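Chintase (Rhizomucor miehei, PDB 5YUQ) catalyses the endo-hydrolysis of chitin as a family 18 glycoside hydrolase, probably with its substrate held in a tunnel-shaped active site. Local coordinates at residues Lys15-Asp20 with Lys47-Glu52; Asp182-Arg187 with Asn194-Tyr199; Ala214-Ile219 with Lys340-Gly345. All coordinates share one frame; numbering follows the deposited sequence. Where two conformers were deposited one is given.

Overall arrangement
All three contacts belong to the TIM barrel of a family 18 chitinase and come one after another along the chain. Interaction 1 packs the loop between strands 4-9 and 24-32 against helix 43-55. It lies on the opposite side of the chain's centre from interaction 2, about 31 Å away between centres, and about 29 Å from interaction 3. Interactions 2 and 3 are closer, about 18 Å between centres: the loop that folds on itself in interaction 2 runs into helix 211-220, which meets the end of helix 329-341 in interaction 3. The set thus illustrates how a barrel combines peripheral packing with ordered loops after its strands.

Interaction 1 (Lys15-Asp20 with Lys47-Glu52); sequences KSIAWD and KSVVQE
V49 and E52, one helical turn apart, receive I17 and W19 on the flank of a TIM barrel, where the loop between strands 4-9 and 24-32 lies against helix 43-55. V49 supplies the apolar part of the surface. Its CG1 meets the end of I17 at CD1, 4.4 Å away, and also approaches the far corner of the indole, while its backbone O stands 4.1 Å from W19 CH2 in an oblique position. Beneath this layer the same valine rests on I60 of strand 59-65, and I17 and W19 both touch I25 of strand 24-32, which ties the contact to the barrel wall.

E52 brings a second kind of packing. Its backbone lies over one face of the indole, with the carbonyl carbon C displaced toward the ring rim. The opposite face is covered from within the loop by I17 CG2, 3.6 Å above the W19 plane and centred on it, which sandwiches the ring. Beyond CG the glutamate runs extended (chi2 -176°), carrying its carboxylate past CZ2 to the indole edge; the carboxylate and ring planes are 79° apart. OE2 lies in the ring plane but makes no direct bond to W19. One water closes the gap, accepting from W19 NE1 at 2.8 Å and donating to E52 OE2 across a short 2.5 Å.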
loop_
_atom_site.group_PDB
_atom_site.type_symbol
_atom_site.label_atom_id
_atom_site.label_comp_id
_atom_site.label_asym_id
_atom_site.label_seq_id
_atom_site.Cartn_x
_atom_site.Cartn_y
_atom_site.Cartn_z
ATOM N N LYS A 15 16.364 -10.582 3.159
ATOM C CA LYS A 15 17.553 -11.263 3.673
ATOM C C LYS A 15 18.597 -10.251 4.133
ATOM O O LYS A 15 19.372 -10.509 5.059
ATOM C CB LYS A 15 18.126 -12.218 2.625
ATOM C CG LYS A 15 17.193 -13.380 2.295
ATOM C CD LYS A 15 16.687 -14.049 3.569
ATOM C CE LYS A 15 15.893 -15.316 3.280
ATOM N NZ LYS A 15 14.694 -15.077 2.434
ATOM N N SER A 16 18.607 -9.093 3.475
ATOM C CA SER A 16 19.490 -7.993 3.847
ATOM C C SER A 16 18.765 -6.667 3.634
ATOM O O SER A 16 18.266 -6.393 2.539
ATOM C CB SER A 16 20.770 -8.030 3.012
ATOM O OG SER A 16 21.587 -6.902 3.272
ATOM N N ILE A 17 18.697 -5.846 4.677
ATOM C CA ILE A 17 18.019 -4.560 4.582
ATOM C C ILE A 17 19.027 -3.458 4.265
ATOM O O ILE A 17 20.020 -3.290 4.976
ATOM C CB ILE A 17 17.265 -4.241 5.888
ATOM C CG1 ILE A 17 16.150 -5.274 6.123
ATOM C CG2 ILE A 17 16.684 -2.836 5.852
ATOM C CD1 ILE A 17 15.392 -5.071 7.427
ATOM N N ALA A 18 18.785 -2.723 3.181
ATOM C CA ALA A 18 19.718 -1.684 2.742
ATOM C C ALA A 18 19.502 -0.410 3.543
ATOM O O ALA A 18 18.969 0.576 3.035
ATOM C CB ALA A 18 19.557 -1.413 1.253
ATOM N N TRP A 19 19.934 -0.439 4.798
ATOM C CA TRP A 19 19.673 0.648 5.735
ATOM C C TRP A 19 20.079 2.023 5.216
ATOM O O TRP A 19 19.407 3.013 5.492
ATOM C CB TRP A 19 20.390 0.373 7.056
ATOM C CG TRP A 19 19.923 -0.865 7.745
ATOM C CD1 TRP A 19 20.589 -2.050 7.851
ATOM C CD2 TRP A 19 18.678 -1.040 8.426
ATOM N NE1 TRP A 19 19.835 -2.951 8.565
ATOM C CE2 TRP A 19 18.657 -2.354 8.929
ATOM C CE3 TRP A 19 17.580 -0.207 8.667
ATOM C CZ2 TRP A 19 17.577 -2.857 9.654
ATOM C CZ3 TRP A 19 16.517 -0.705 9.393
ATOM C CH2 TRP A 19 16.521 -2.017 9.874
ATOM N N ASP A 20 21.171 2.095 4.461
ATOM C CA ASP A 20 21.665 3.397 4.015
ATOM C C ASP A 20 20.819 3.990 2.892
ATOM O O ASP A 20 20.995 5.147 2.518
ATOM C CB ASP A 20 23.143 3.314 3.617
ATOM C CG ASP A 20 24.047 3.087 4.810
ATOM O OD1 ASP A 20 23.882 3.805 5.822
ATOM O OD2 ASP A 20 24.910 2.185 4.749
ATOM N N LYS A 47 11.653 -7.765 17.382
ATOM C CA LYS A 47 12.724 -7.322 18.272
ATOM C C LYS A 47 14.073 -7.279 17.565
ATOM O O LYS A 47 14.844 -6.344 17.759
ATOM C CB LYS A 47 12.789 -8.188 19.536
ATOM C CG LYS A 47 11.524 -8.078 20.366
ATOM C CD LYS A 47 11.752 -8.212 21.851
ATOM C CE LYS A 47 10.491 -7.793 22.607
ATOM N NZ LYS A 47 10.509 -8.241 24.025
ATOM N N SER A 48 14.351 -8.282 16.740
ATOM C CA SER A 48 15.586 -8.291 15.972
ATOM C C SER A 48 15.679 -7.085 15.043
ATOM O O SER A 48 16.698 -6.404 15.005
ATOM C CB SER A 48 15.720 -9.586 15.169
ATOM O OG SER A 48 16.657 -9.408 14.124
ATOM N N VAL A 49 14.603 -6.809 14.311
ATOM C CA VAL A 49 14.631 -5.726 13.334
ATOM C C VAL A 49 14.672 -4.355 13.997
ATOM O O VAL A 49 15.354 -3.457 13.510
ATOM C CB VAL A 49 13.447 -5.823 12.330
ATOM C CG1 VAL A 49 13.480 -4.653 11.345
ATOM C CG2 VAL A 49 13.530 -7.139 11.576
ATOM N N VAL A 50 13.967 -4.194 15.117
ATOM C CA VAL A 50 14.037 -2.938 15.864
ATOM C C VAL A 50 15.464 -2.670 16.336
ATOM O O VAL A 50 15.983 -1.563 16.202
ATOM C CB VAL A 50 13.077 -2.916 17.076
ATOM C CG1 VAL A 50 13.351 -1.697 17.941
ATOM C CG2 VAL A 50 11.630 -2.894 16.601
ATOM N N GLN A 51 16.105 -3.697 16.879
ATOM C CA GLN A 51 17.477 -3.555 17.335
ATOM C C GLN A 51 18.409 -3.171 16.179
ATOM O O GLN A 51 19.255 -2.286 16.317
ATOM C CB GLN A 51 17.947 -4.837 18.024
ATOM C CG GLN A 51 19.346 -4.722 18.604
ATOM C CD GLN A 51 19.441 -3.605 19.628
ATOM O OE1 GLN A 51 18.909 -3.713 20.738
ATOM N NE2 GLN A 51 20.100 -2.514 19.253
ATOM N N GLU A 52 18.250 -3.826 15.033
ATOM C CA GLU A 52 19.063 -3.504 13.866
ATOM C C GLU A 52 18.827 -2.083 13.410
ATOM O O GLU A 52 19.765 -1.356 13.117
ATOM C CB GLU A 52 18.778 -4.473 12.710
ATOM C CG GLU A 52 19.174 -5.900 12.985
ATOM C CD GLU A 52 18.959 -6.807 11.792
ATOM O OE1 GLU A 52 19.251 -8.020 11.910
ATOM O OE2 GLU A 52 18.504 -6.308 10.739
HETATM O O HOH W 1 20.500 -5.475 9.493
#

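Interaction 2 (Asp182-Arg187 with Asn194-Tyr199); sequences DVNGIR and NAPLYY
D182 and V183 meet N194 and P196 in a buried loop-to-loop contact, held by two hydrogen bonds and a small apolar patch, within the long connection from strand 175-178 to helix 211-220. N194 holds the backbone of 182-183 at two points. Its backbone O accepts from V183 N at 3.0 Å, in a nearly straight bond of 168°. Its side chain, with CG anti to the backbone N (chi1 178°), swings OD1 back to D182 N, 2.9 Å away; this bond is more bent, and the donor stands above the amide plane instead of in it.

In this family 18 barrel the segment begins a few residues beyond strand 175-178, and D182 matches the aspartate of the MxYD sequence that lines the substrate cleft in relatives; the two bonds tie the backbone just at this motif. The D182 and N194 side chains run side by side in the same direction, bringing two acceptors, D182 OD1 and N194 OD1, to 3.4 Å. R237 serves both: it forms a salt bridge with D182 OD1 and a weak hydrogen bond to N194 OD1, and Y235 OH also bonds the aspartate.

Further along, V183 and P196 reach toward each other tip to tip, CG2 of the valine 3.8 Å from the proline CD. N184 brings its amide near P196, but its polar atoms bond E207 N through OD1 and A193 O through ND2.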
loop_
_atom_site.group_PDB
_atom_site.type_symbol
_atom_site.label_atom_id
_atom_site.label_comp_id
_atom_site.label_asym_id
_atom_site.label_seq_id
_atom_site.Cartn_x
_atom_site.Cartn_y
_atom_site.Cartn_z
ATOM N N ASP A 182 -2.367 -1.408 -6.753
ATOM C CA ASP A 182 -3.551 -2.258 -6.842
ATOM C C ASP A 182 -4.746 -1.445 -7.316
ATOM O O ASP A 182 -5.875 -1.667 -6.874
ATOM C CB ASP A 182 -3.875 -2.926 -5.504
ATOM C CG ASP A 182 -2.754 -3.794 -4.996
ATOM O OD1 ASP A 182 -1.902 -4.228 -5.801
ATOM O OD2 ASP A 182 -2.728 -4.044 -3.776
ATOM N N VAL A 183 -4.498 -0.508 -8.221
ATOM C CA VAL A 183 -5.545 0.405 -8.652
ATOM C C VAL A 183 -6.528 -0.305 -9.572
ATOM O O VAL A 183 -7.746 -0.201 -9.392
ATOM C CB VAL A 183 -4.969 1.649 -9.346
ATOM C CG1 VAL A 183 -6.102 2.492 -9.919
ATOM C CG2 VAL A 183 -4.142 2.467 -8.362
ATOM N N ASN A 184 -6.008 -1.050 -10.540
ATOM C CA ASN A 184 -6.878 -1.767 -11.455
ATOM C C ASN A 184 -6.775 -3.272 -11.297
ATOM O O ASN A 184 -5.769 -3.790 -10.802
ATOM C CB ASN A 184 -6.587 -1.342 -12.888
ATOM C CG ASN A 184 -6.913 0.111 -13.117
ATOM O OD1 ASN A 184 -8.079 0.484 -13.168
ATOM N ND2 ASN A 184 -5.888 0.941 -13.243
ATOM N N GLY A 185 -7.830 -3.968 -11.692
ATOM C CA GLY A 185 -7.838 -5.414 -11.629
ATOM C C GLY A 185 -9.076 -6.002 -12.258
ATOM O O GLY A 185 -9.679 -5.409 -13.155
ATOM N N ILE A 186 -9.439 -7.208 -11.835
ATOM C CA ILE A 186 -10.619 -7.873 -12.445
ATOM C C ILE A 186 -11.968 -7.200 -12.274
ATOM O O ILE A 186 -12.886 -7.572 -12.930
ATOM C CB ILE A 186 -10.830 -9.329 -12.004
ATOM C CG1 ILE A 186 -11.050 -9.453 -10.491
ATOM C CG2 ILE A 186 -9.664 -10.159 -12.424
ATOM C CD1 ILE A 186 -11.557 -10.816 -10.124
ATOM N N ARG A 187 -12.052 -6.233 -11.372
ATOM C CA ARG A 187 -13.313 -5.522 -11.208
ATOM C C ARG A 187 -13.520 -4.536 -12.354
ATOM O O ARG A 187 -14.578 -3.928 -12.482
ATOM C CB ARG A 187 -13.374 -4.806 -9.852
ATOM C CG ARG A 187 -13.802 -5.709 -8.692
ATOM C CD ARG A 187 -13.435 -5.109 -7.331
ATOM N NE ARG A 187 -12.315 -5.821 -6.713
ATOM C CZ ARG A 187 -11.308 -5.233 -6.072
ATOM N NH1 ARG A 187 -11.271 -3.911 -5.956
ATOM N NH2 ARG A 187 -10.336 -5.966 -5.544
ATOM N N ASN A 194 -1.221 -0.993 -12.638
ATOM C CA ASN A 194 -1.256 -1.333 -11.224
ATOM C C ASN A 194 -1.113 -0.072 -10.389
ATOM O O ASN A 194 -1.822 0.141 -9.403
ATOM C CB ASN A 194 -0.095 -2.284 -10.911
ATOM C CG ASN A 194 -0.024 -2.658 -9.451
ATOM O OD1 ASN A 194 -1.045 -2.893 -8.804
ATOM N ND2 ASN A 194 1.193 -2.727 -8.922
ATOM N N ALA A 195 -0.162 0.758 -10.795
ATOM C CA ALA A 195 0.157 1.970 -10.062
ATOM C C ALA A 195 0.319 3.120 -11.038
ATOM O O ALA A 195 1.409 3.660 -11.188
ATOM C CB ALA A 195 1.419 1.766 -9.265
ATOM N N PRO A 196 -0.775 3.505 -11.705
ATOM C CA PRO A 196 -0.652 4.602 -12.665
ATOM C C PRO A 196 -0.276 5.889 -11.962
ATOM O O PRO A 196 -0.777 6.150 -10.864
ATOM C CB PRO A 196 -2.061 4.730 -13.238
ATOM C CG PRO A 196 -2.967 4.166 -12.178
ATOM C CD PRO A 196 -2.174 3.081 -11.506
ATOM N N LEU A 197 0.595 6.681 -12.574
ATOM C CA LEU A 197 0.902 7.993 -12.022
ATOM C C LEU A 197 -0.203 8.958 -12.414
ATOM O O LEU A 197 -0.565 9.850 -11.647
ATOM C CB LEU A 197 2.260 8.473 -12.526
ATOM C CG LEU A 197 2.703 9.842 -12.005
ATOM C CD1 LEU A 197 2.737 9.855 -10.492
ATOM C CD2 LEU A 197 4.074 10.163 -12.576
ATOM N N TYR A 198 -0.757 8.756 -13.604
ATOM C CA TYR A 198 -1.882 9.560 -14.080
ATOM C C TYR A 198 -3.017 8.695 -14.602
ATOM O O TYR A 198 -2.807 7.543 -14.999
ATOM C CB TYR A 198 -1.440 10.507 -15.202
ATOM C CG TYR A 198 -0.344 11.456 -14.812
ATOM C CD1 TYR A 198 -0.631 12.598 -14.076
ATOM C CD2 TYR A 198 0.971 11.221 -15.175
ATOM C CE1 TYR A 198 0.362 13.472 -13.715
ATOM C CE2 TYR A 198 1.972 12.097 -14.815
ATOM C CZ TYR A 198 1.658 13.222 -14.086
ATOM O OH TYR A 198 2.647 14.104 -13.720
ATOM N N TYR A 199 -4.212 9.274 -14.598
ATOM C CA TYR A 199 -5.390 8.688 -15.209
ATOM C C TYR A 199 -6.015 9.726 -16.120
ATOM O O TYR A 199 -6.197 10.873 -15.724
ATOM C CB TYR A 199 -6.416 8.252 -14.164
ATOM C CG TYR A 199 -7.792 8.075 -14.761
ATOM C CD1 TYR A 199 -8.088 6.956 -15.527
ATOM C CD2 TYR A 199 -8.783 9.033 -14.584
ATOM C CE1 TYR A 199 -9.336 6.788 -16.096
ATOM C CE2 TYR A 199 -10.044 8.873 -15.152
ATOM C CZ TYR A 199 -10.308 7.745 -15.906
ATOM O OH TYR A 199 -11.550 7.567 -16.481
HETATM O O HOH W 2 -3.375 -3.921 -10.940
#

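Interaction 3 (Ala214-Ile219 with Lys340-Gly345); sequences AVKAWI and KKQGLG
Two branches of V215 are turned onto L344 by a first torsion of 163°, which sets CG1 anti to the backbone N and CG2 beside that N; L344, with CG beside its own N, offers both of its methyl carbons in return. The pairs match one to one: CG1 of V215 touches CD2 of L344 at 3.9 Å, and CG2 of V215 lies 4.0 Å from CD1 of L344, the two side chains crossing obliquely. The second pair of groups depends on bends. Q342 bends at chi2 (-63°), which sends its amide across toward K216 on helix 211-220, while the chi2 bend of K216 brings its aliphatic CE to 3.7 Å from Q342 OE1. Here the side chains cross at about a right angle, and it is the methylene that lies against the amide; a further bend at chi4 turns the ammonium NZ aside to a weak bond with N212 OD1.

These are neighbouring helices on the outside of the TIM barrel: helix 211-220 leads on to strand 228-240, and helix 329-341 leads on to that strand's parallel partner, strand 346-350. The second helix closes in a Schellman motif, with G343 at positive phi (65°) and its N bonded to K340 O at 3.1 Å. Past this cap the chain turns inward, so that L344 reaches V215 while also resting on L230 of strand 228-240. Y338, one turn before Q342, touches both V215 and K216, and I178 of strand 175-178 packs against V215 from the barrel wall.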
loop_
_atom_site.group_PDB
_atom_site.type_symbol
_atom_site.label_atom_id
_atom_site.label_comp_id
_atom_site.label_asym_id
_atom_site.label_seq_id
_atom_site.Cartn_x
_atom_site.Cartn_y
_atom_site.Cartn_z
ATOM N N ALA A 214 -5.116 10.769 -6.660
ATOM C CA ALA A 214 -5.190 10.515 -5.226
ATOM C C ALA A 214 -4.595 11.675 -4.426
ATOM O O ALA A 214 -5.199 12.147 -3.456
ATOM C CB ALA A 214 -4.468 9.208 -4.886
ATOM N N VAL A 215 -3.410 12.122 -4.825
ATOM C CA VAL A 215 -2.758 13.236 -4.152
ATOM C C VAL A 215 -3.651 14.461 -4.219
ATOM O O VAL A 215 -3.868 15.131 -3.206
ATOM C CB VAL A 215 -1.377 13.522 -4.780
ATOM C CG1 VAL A 215 -0.878 14.903 -4.397
ATOM C CG2 VAL A 215 -0.387 12.454 -4.353
ATOM N N LYS A 216 -4.208 14.734 -5.395
ATOM C CA LYS A 216 -5.072 15.903 -5.543
ATOM C C LYS A 216 -6.315 15.775 -4.677
ATOM O O LYS A 216 -6.751 16.754 -4.074
ATOM C CB LYS A 216 -5.479 16.133 -6.999
ATOM C CG LYS A 216 -4.326 16.462 -7.932
ATOM C CD LYS A 216 -3.476 17.593 -7.412
ATOM C CE LYS A 216 -2.314 17.882 -8.354
ATOM N NZ LYS A 216 -2.784 17.994 -9.763
ATOM N N ALA A 217 -6.878 14.574 -4.601
ATOM C CA ALA A 217 -8.082 14.365 -3.804
ATOM C C ALA A 217 -7.813 14.571 -2.318
ATOM O O ALA A 217 -8.614 15.186 -1.616
ATOM C CB ALA A 217 -8.663 12.981 -4.050
ATOM N N TRP A 218 -6.670 14.076 -1.840
ATOM C CA TRP A 218 -6.324 14.197 -0.424
ATOM C C TRP A 218 -5.975 15.653 -0.045
ATOM O O TRP A 218 -6.313 16.096 1.036
ATOM C CB TRP A 218 -5.297 13.195 0.048
ATOM C CG TRP A 218 -5.800 11.829 0.278
ATOM C CD1 TRP A 218 -5.853 10.780 -0.660
ATOM C CD2 TRP A 218 -6.260 11.259 1.503
ATOM N NE1 TRP A 218 -6.302 9.659 -0.067
ATOM C CE2 TRP A 218 -6.581 9.913 1.253
ATOM C CE3 TRP A 218 -6.462 11.751 2.782
ATOM C CZ2 TRP A 218 -7.050 9.094 2.216
ATOM C CZ3 TRP A 218 -6.908 10.957 3.712
ATOM C CH2 TRP A 218 -7.200 9.609 3.456
ATOM N N ILE A 219 -5.345 16.342 -0.958
ATOM C CA ILE A 219 -5.053 17.757 -0.717
ATOM C C ILE A 219 -6.355 18.559 -0.704
ATOM O O ILE A 219 -6.570 19.409 0.176
ATOM C CB ILE A 219 -4.073 18.340 -1.765
ATOM C CG1 ILE A 219 -2.672 17.726 -1.601
ATOM C CG2 ILE A 219 -3.971 19.864 -1.631
ATOM C CD1 ILE A 219 -1.685 18.144 -2.676
ATOM N N LYS A 340 8.286 15.086 -5.704
ATOM C CA LYS A 340 9.093 16.264 -5.388
ATOM C C LYS A 340 8.446 17.551 -5.905
ATOM O O LYS A 340 8.445 18.573 -5.210
ATOM C CB LYS A 340 10.522 16.088 -5.917
ATOM C CG LYS A 340 11.271 14.948 -5.243
ATOM C CD LYS A 340 12.627 14.689 -5.897
ATOM C CE LYS A 340 13.576 15.862 -5.717
ATOM N NZ LYS A 340 14.144 15.909 -4.345
ATOM N N LYS A 341 7.884 17.494 -7.109
ATOM C CA LYS A 341 7.221 18.650 -7.711
ATOM C C LYS A 341 5.995 19.083 -6.913
ATOM O O LYS A 341 5.709 20.278 -6.784
ATOM C CB LYS A 341 6.812 18.335 -9.156
ATOM C CG LYS A 341 6.051 19.453 -9.842
ATOM C CD LYS A 341 6.045 19.281 -11.359
ATOM C CE LYS A 341 5.069 20.250 -12.020
ATOM N NZ LYS A 341 3.686 20.093 -11.482
ATOM N N GLN A 342 5.278 18.108 -6.368
ATOM C CA GLN A 342 4.089 18.389 -5.576
ATOM C C GLN A 342 4.425 18.754 -4.138
ATOM O O GLN A 342 3.532 19.092 -3.366
ATOM C CB GLN A 342 3.147 17.187 -5.586
ATOM C CG GLN A 342 2.573 16.858 -6.946
ATOM C CD GLN A 342 1.713 17.972 -7.494
ATOM O OE1 GLN A 342 0.980 18.622 -6.751
ATOM N NE2 GLN A 342 1.800 18.204 -8.798
ATOM N N GLY A 343 5.704 18.677 -3.775
ATOM C CA GLY A 343 6.118 18.978 -2.416
ATOM C C GLY A 343 5.568 17.990 -1.407
ATOM O O GLY A 343 5.214 18.364 -0.291
ATOM N N LEU A 344 5.498 16.722 -1.798
ATOM C CA LEU A 344 5.015 15.681 -0.895
ATOM C C LEU A 344 6.030 15.423 0.200
ATOM O O LEU A 344 7.201 15.784 0.076
ATOM C CB LEU A 344 4.760 14.376 -1.659
ATOM C CG LEU A 344 3.749 14.456 -2.800
ATOM C CD1 LEU A 344 3.389 13.048 -3.271
ATOM C CD2 LEU A 344 2.491 15.216 -2.380
ATOM N N GLY A 345 5.582 14.784 1.276
ATOM C CA GLY A 345 6.461 14.501 2.396
ATOM C C GLY A 345 7.447 13.384 2.123
ATOM O O GLY A 345 8.452 13.256 2.826
#